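Local coordinates for ThiS/MoaD family protein (Amycolatopsis orientalis, PDB 4N6E) that probably acts as a small ubiquitin-like sulphur carrier of the CysO type, delivering sulphur to the thiosugar synthase BexX with which it forms a complex, at residues 54-59 / 81-86. Sequence-based numbering, arbitrary orientation.
Sequences RFINVY and LTILPA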
# COMPACT_ATOMS: atom_id res chain seq x y z
N ARG B 54 17.02 27.85 -26.03
CA ARG B 54 17.76 26.81 -25.30
C ARG B 54 17.12 25.39 -25.39
O ARG B 54 17.83 24.40 -25.33
CB ARG B 54 17.92 27.22 -23.83
CG ARG B 54 16.61 27.33 -23.05
CD ARG B 54 16.80 27.61 -21.56
NE ARG B 54 17.75 26.69 -20.92
CZ ARG B 54 17.91 26.56 -19.60
NH1 ARG B 54 17.17 27.26 -18.74
NH2 ARG B 54 18.81 25.70 -19.14
N PHE B 55 15.80 25.33 -25.56
CA PHE B 55 15.06 24.07 -25.63
C PHE B 55 14.67 23.69 -27.05
O PHE B 55 13.72 22.91 -27.25
CB PHE B 55 13.81 24.15 -24.76
CG PHE B 55 14.12 24.29 -23.30
CD1 PHE B 55 15.17 23.58 -22.73
CD2 PHE B 55 13.38 25.13 -22.49
CE1 PHE B 55 15.48 23.71 -21.39
CE2 PHE B 55 13.68 25.27 -21.14
CZ PHE B 55 14.73 24.55 -20.59
N ILE B 56 15.42 24.21 -28.01
CA ILE B 56 15.24 23.86 -29.41
C ILE B 56 16.57 23.42 -29.97
O ILE B 56 17.58 24.01 -29.66
CB ILE B 56 14.70 25.07 -30.21
CG1 ILE B 56 13.23 25.31 -29.84
CG2 ILE B 56 14.81 24.85 -31.71
CD1 ILE B 56 12.29 24.24 -30.34
N ASN B 57 16.57 22.38 -30.79
CA ASN B 57 17.77 21.96 -31.51
C ASN B 57 17.53 22.02 -32.99
O ASN B 57 16.45 21.64 -33.46
CB ASN B 57 18.16 20.54 -31.14
CG ASN B 57 18.15 20.32 -29.65
OD1 ASN B 57 19.00 20.86 -28.94
ND2 ASN B 57 17.19 19.53 -29.16
N VAL B 58 18.52 22.49 -33.73
CA VAL B 58 18.44 22.51 -35.18
C VAL B 58 19.63 21.78 -35.80
O VAL B 58 20.76 22.04 -35.44
CB VAL B 58 18.42 23.95 -35.73
CG1 VAL B 58 18.47 23.94 -37.25
CG2 VAL B 58 17.18 24.69 -35.22
N TYR B 59 19.34 20.88 -36.73
CA TYR B 59 20.38 20.14 -37.43
C TYR B 59 20.39 20.49 -38.92
O TYR B 59 19.33 20.73 -39.52
CB TYR B 59 20.17 18.65 -37.24
CG TYR B 59 20.20 18.27 -35.78
CD1 TYR B 59 19.06 18.38 -34.99
CD2 TYR B 59 21.37 17.82 -35.19
CE1 TYR B 59 19.09 18.05 -33.64
CE2 TYR B 59 21.41 17.49 -33.84
CZ TYR B 59 20.27 17.61 -33.08
OH TYR B 59 20.29 17.28 -31.75
N LEU B 81 17.17 20.56 -43.22
CA LEU B 81 17.24 21.25 -41.94
C LEU B 81 16.15 20.73 -41.00
O LEU B 81 14.95 20.92 -41.25
CB LEU B 81 17.12 22.75 -42.16
CG LEU B 81 17.43 23.66 -40.95
CD1 LEU B 81 18.29 24.85 -41.36
CD2 LEU B 81 16.17 24.14 -40.24
N THR B 82 16.57 20.06 -39.92
CA THR B 82 15.63 19.45 -38.97
C THR B 82 15.50 20.28 -37.71
O THR B 82 16.50 20.69 -37.14
CB THR B 82 16.08 18.05 -38.56
OG1 THR B 82 16.47 17.30 -39.71
CG2 THR B 82 14.95 17.33 -37.85
N ILE B 83 14.26 20.48 -37.27
CA ILE B 83 13.95 21.10 -35.98
C ILE B 83 13.54 20.03 -34.97
O ILE B 83 12.61 19.26 -35.21
CB ILE B 83 12.82 22.12 -36.10
CG1 ILE B 83 13.11 23.09 -37.24
CG2 ILE B 83 12.64 22.86 -34.78
CD1 ILE B 83 12.05 24.17 -37.44
N LEU B 84 14.23 19.99 -33.84
CA LEU B 84 14.09 18.90 -32.88
C LEU B 84 14.01 19.48 -31.46
O LEU B 84 15.04 19.70 -30.81
CB LEU B 84 15.27 17.96 -33.02
CG LEU B 84 15.23 16.64 -32.28
CD1 LEU B 84 14.26 15.67 -32.94
CD2 LEU B 84 16.63 16.05 -32.24
N PRO B 85 12.79 19.75 -30.98
CA PRO B 85 12.63 20.36 -29.66
C PRO B 85 12.80 19.37 -28.50
O PRO B 85 12.53 18.18 -28.64
CB PRO B 85 11.21 20.91 -29.70
CG PRO B 85 10.49 20.05 -30.65
CD PRO B 85 11.49 19.52 -31.64
N ALA B 86 13.26 19.90 -27.38
CA ALA B 86 13.31 19.17 -26.12
C ALA B 86 11.89 18.91 -25.68
O ALA B 86 11.07 19.81 -25.68
CB ALA B 86 14.03 20.01 -25.08
O HOH W 1 10.89 22.91 -26.28
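Tyr-59 and Thr-82 form a hydrogen-bonded antiparallel pair: Tyr-59 N donates to Thr-82 O at 2.9 Å, and Thr-82 N returns a bond to Tyr-59 O. Further along, Leu-84 N reaches Asn-57 O at 2.8 Å, and Ala-86 N bonds to Phe-55 O. A water also donates to Phe-55 O and to Ala-86 O, bridging the two backbones. Leu-84 O accepts from both N and ND2 of Asn-57. Asn-57 N lies above the Leu-84 carbonyl plane, with a bent bond (137°). Asn-57 ND2 hydrogen-bonds to Leu-84 O at 2.7 Å, equally bent (136°), with the acceptor tilted from the Asn-57 amide plane. Asn-57 CG, anti to its own carbonyl carbon (chi1 -48°), lies beside the backbone N, which lets ND2 share that acceptor; OD1 is hydrogen-bonded to Arg-66 NH1. On this face Leu-84 CD2 meets the Tyr-59 ring obliquely, 3.5 Å from CE1. On the other face Ile-56 CD1 packs on Pro-85 CB at 3.6 Å. Separately, Val-58 CG1 meets Leu-81 CD2 at 3.8 Å. Ile-56 and Ile-83 also rest on Leu-46 of helix 42-46, as in the hydrophobic core of the ubiquitin-like fold. A chain of the other protein packs on Asn-57, Phe-55 and Pro-85, and on Tyr-59, where a basic side chain makes a cation-pi contact. Within the mixed sheet, strand 80-88 lies between strands 3-6 and 56-60, with 63-64 beyond the latter.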